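Local coordinates for protein uncharacterized ACR, COG1565 superfamily (Burkholderia thailandensis, PDB 4F3N) that is of unknown function but has a methyltransferase fold, binds S-adenosyl-L-homocysteine and may methylate protein arginines, at residues T148-A160 with T185-V197. Residues are numbered along the deposited sequence; the frame is centred on the assembly and turned at random.
Sequences TGKLAAGLLTALA and TLGAQAPGLAARV
Thr-185 OG1 gives a hydrogen bond of 2.7 Å to Thr-148 O. It approaches at a C=O...donor angle of 159°, somewhat tilted from the carbonyl plane. OG1 stands beside its own backbone N, anti to the carbonyl carbon (chi1 -63°), and also lies in hydrogen-bonding position to Arg-181 O one turn back. Its single proton must be shared or alternate between them. The hydroxyl thus ties the body of helix 179-189 to the turn that leads into helix 150-161. Thr-185 CG2 rests over the next peptide, 3.8 Å from Gly-149 O. Gly-149 is the N-cap, with positive phi, and its bare CA lies 5.9 Å from Thr-185 CA. The axes of the short helical segments 150-160 and 185-189 come within 9.1 Å and cross at -40°.

Beyond the turn the contact is apolar. Leu-186 lays CD2 on the backbone of Ala-153, 3.7 Å from Ala-153 CA. Ala-153 CB fits between Leu-186, Gln-189 CB and Ala-190 CB. Leu-156 crosses Leu-186 at about a right angle. Leu-156 CD1 presses on Val-197 CG2 at 3.5 Å, a tight carbon pair. Leu-193, from the loop after helix 179-189, covers the next turn: CD1 touches Thr-157 CA at 3.8 Å, and both methyls reach Ala-160 CB. Thr-157 turns OG1 back to Ala-153 O (2.9 Å), which also accepts Thr-157 N from the opposite face. The hydroxyl is thereby satisfied within its own helix, although it borders Ala-190 CB.

Tyr-169 of strand 168-172 meets Ala-152 and Leu-156, and helix 118-136 packs against Leu-151, Ala-158 and Leu-159. Gly-149 and Ala-152 match a GxGxxA-type pattern in the strand-turn-helix after strand 140-144. Adjacent helices joined through a parallel strand in this way are characteristic of the Rossmann-like fold of S-adenosylmethionine-dependent methyltransferases.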
# COMPACT_ATOMS: atom_id res chain seq x y z
N THR A 148 -2.33 11.13 -5.95
CA THR A 148 -2.75 12.35 -6.64
C THR A 148 -3.46 12.07 -7.99
O THR A 148 -3.72 12.98 -8.76
CB THR A 148 -1.60 13.30 -6.88
OG1 THR A 148 -0.65 12.68 -7.74
CG2 THR A 148 -0.95 13.74 -5.54
N GLY A 149 -3.81 10.80 -8.23
CA GLY A 149 -4.57 10.44 -9.39
C GLY A 149 -3.77 10.11 -10.64
O GLY A 149 -4.35 9.94 -11.70
N LYS A 150 -2.46 10.03 -10.53
CA LYS A 150 -1.62 9.71 -11.71
C LYS A 150 -1.88 8.32 -12.28
O LYS A 150 -1.96 8.12 -13.51
CB LYS A 150 -0.14 9.86 -11.39
CG LYS A 150 0.29 11.27 -11.17
CD LYS A 150 1.81 11.31 -11.01
CE LYS A 150 2.30 12.61 -10.39
NZ LYS A 150 1.92 13.77 -11.24
N LEU A 151 -2.05 7.33 -11.41
CA LEU A 151 -2.35 5.98 -11.90
C LEU A 151 -3.73 5.91 -12.55
O LEU A 151 -3.89 5.27 -13.58
CB LEU A 151 -2.27 4.95 -10.77
CG LEU A 151 -2.56 3.49 -11.16
CD1 LEU A 151 -1.57 3.01 -12.17
CD2 LEU A 151 -2.43 2.55 -9.95
N ALA A 152 -4.72 6.58 -11.95
CA ALA A 152 -6.07 6.58 -12.50
C ALA A 152 -6.03 7.19 -13.90
O ALA A 152 -6.62 6.62 -14.83
CB ALA A 152 -7.05 7.38 -11.59
N ALA A 153 -5.38 8.34 -14.06
CA ALA A 153 -5.33 8.99 -15.38
C ALA A 153 -4.66 8.06 -16.40
O ALA A 153 -5.16 7.89 -17.53
CB ALA A 153 -4.62 10.32 -15.30
N GLY A 154 -3.57 7.40 -15.97
CA GLY A 154 -2.83 6.50 -16.84
C GLY A 154 -3.62 5.27 -17.19
O GLY A 154 -3.56 4.80 -18.35
N LEU A 155 -4.32 4.70 -16.22
CA LEU A 155 -5.02 3.43 -16.43
C LEU A 155 -6.28 3.68 -17.29
O LEU A 155 -6.61 2.92 -18.22
CB LEU A 155 -5.37 2.81 -15.08
CG LEU A 155 -5.75 1.36 -14.98
CD1 LEU A 155 -4.77 0.42 -15.69
CD2 LEU A 155 -5.80 0.97 -13.47
N LEU A 156 -6.94 4.78 -17.01
CA LEU A 156 -8.11 5.16 -17.79
C LEU A 156 -7.73 5.34 -19.26
O LEU A 156 -8.39 4.81 -20.19
CB LEU A 156 -8.69 6.49 -17.27
CG LEU A 156 -9.83 6.42 -16.30
CD1 LEU A 156 -10.19 7.83 -15.86
CD2 LEU A 156 -11.04 5.75 -17.00
N THR A 157 -6.68 6.12 -19.48
CA THR A 157 -6.21 6.40 -20.83
C THR A 157 -5.75 5.14 -21.56
O THR A 157 -6.11 4.85 -22.75
CB THR A 157 -5.09 7.46 -20.78
OG1 THR A 157 -5.65 8.68 -20.28
CG2 THR A 157 -4.56 7.77 -22.17
N ALA A 158 -5.01 4.31 -20.85
CA ALA A 158 -4.45 3.12 -21.47
C ALA A 158 -5.55 2.11 -21.78
O ALA A 158 -5.50 1.47 -22.86
CB ALA A 158 -3.36 2.50 -20.60
N LEU A 159 -6.48 1.91 -20.86
CA LEU A 159 -7.58 1.00 -21.13
C LEU A 159 -8.39 1.45 -22.37
O LEU A 159 -8.72 0.65 -23.25
CB LEU A 159 -8.50 0.83 -19.94
CG LEU A 159 -7.98 -0.04 -18.79
CD1 LEU A 159 -8.82 0.26 -17.51
CD2 LEU A 159 -7.94 -1.53 -19.15
N ALA A 160 -8.72 2.73 -22.40
CA ALA A 160 -9.48 3.29 -23.55
C ALA A 160 -8.72 3.10 -24.84
O ALA A 160 -9.31 2.74 -25.88
CB ALA A 160 -9.77 4.75 -23.31
N THR A 185 -5.64 16.46 -11.58
CA THR A 185 -4.74 15.59 -12.36
C THR A 185 -5.52 14.95 -13.52
O THR A 185 -5.07 14.96 -14.66
CB THR A 185 -4.14 14.48 -11.46
OG1 THR A 185 -3.33 15.07 -10.44
CG2 THR A 185 -3.29 13.50 -12.26
N LEU A 186 -6.68 14.41 -13.22
CA LEU A 186 -7.51 13.79 -14.26
C LEU A 186 -7.96 14.79 -15.33
O LEU A 186 -8.05 14.45 -16.51
CB LEU A 186 -8.73 13.10 -13.62
CG LEU A 186 -8.40 11.79 -12.93
CD1 LEU A 186 -9.42 11.46 -11.85
CD2 LEU A 186 -8.31 10.63 -13.92
N GLY A 187 -8.33 15.99 -14.91
CA GLY A 187 -8.75 17.00 -15.88
C GLY A 187 -7.63 17.37 -16.83
O GLY A 187 -7.87 17.58 -18.02
N ALA A 188 -6.41 17.43 -16.29
CA ALA A 188 -5.21 17.81 -17.02
C ALA A 188 -4.67 16.69 -17.91
O ALA A 188 -4.26 16.94 -19.05
CB ALA A 188 -4.13 18.24 -16.04
N GLN A 189 -4.69 15.46 -17.41
CA GLN A 189 -4.00 14.34 -18.04
C GLN A 189 -4.90 13.34 -18.76
O GLN A 189 -4.41 12.55 -19.57
CB GLN A 189 -3.17 13.61 -16.98
CG GLN A 189 -2.03 14.47 -16.46
CD GLN A 189 -1.11 13.74 -15.48
OE1 GLN A 189 -0.93 12.51 -15.55
NE2 GLN A 189 -0.52 14.50 -14.55
N ALA A 190 -6.21 13.36 -18.49
CA ALA A 190 -7.17 12.45 -19.10
C ALA A 190 -8.47 13.21 -19.42
O ALA A 190 -9.57 12.78 -19.03
CB ALA A 190 -7.48 11.30 -18.16
N PRO A 191 -8.35 14.39 -20.06
CA PRO A 191 -9.59 15.13 -20.32
C PRO A 191 -10.53 14.28 -21.15
O PRO A 191 -10.11 13.51 -21.98
CB PRO A 191 -9.13 16.37 -21.10
CG PRO A 191 -7.73 16.11 -21.53
CD PRO A 191 -7.16 14.99 -20.70
N GLY A 192 -11.82 14.36 -20.86
CA GLY A 192 -12.79 13.61 -21.66
C GLY A 192 -12.91 12.12 -21.37
O GLY A 192 -13.74 11.46 -21.97
N LEU A 193 -12.01 11.58 -20.55
CA LEU A 193 -12.26 10.33 -19.77
C LEU A 193 -12.53 10.68 -18.30
O LEU A 193 -13.15 9.91 -17.54
CB LEU A 193 -11.05 9.40 -19.88
CG LEU A 193 -10.91 8.71 -21.23
CD1 LEU A 193 -9.46 8.27 -21.44
CD2 LEU A 193 -11.89 7.53 -21.29
N ALA A 194 -12.10 11.86 -17.89
CA ALA A 194 -12.31 12.35 -16.54
C ALA A 194 -13.77 12.28 -16.10
O ALA A 194 -14.06 12.08 -14.93
CB ALA A 194 -11.79 13.79 -16.43
N ALA A 195 -14.69 12.43 -17.04
CA ALA A 195 -16.12 12.44 -16.72
C ALA A 195 -16.65 11.08 -16.26
O ALA A 195 -17.75 11.02 -15.75
CB ALA A 195 -16.91 12.93 -17.93
N ARG A 196 -15.88 10.02 -16.50
CA ARG A 196 -16.23 8.67 -16.05
C ARG A 196 -15.82 8.39 -14.61
O ARG A 196 -16.13 7.33 -14.09
CB ARG A 196 -15.58 7.62 -16.98
CG ARG A 196 -16.20 7.64 -18.35
CD ARG A 196 -15.46 6.78 -19.30
NE ARG A 196 -15.92 7.01 -20.65
CZ ARG A 196 -16.75 6.22 -21.33
NH1 ARG A 196 -17.24 5.13 -20.78
NH2 ARG A 196 -17.08 6.54 -22.57
N VAL A 197 -15.09 9.31 -13.98
CA VAL A 197 -14.56 9.10 -12.63
C VAL A 197 -15.58 9.54 -11.59
O VAL A 197 -16.23 10.60 -11.73
CB VAL A 197 -13.22 9.84 -12.44
CG1 VAL A 197 -12.69 9.63 -11.04
CG2 VAL A 197 -12.20 9.39 -13.49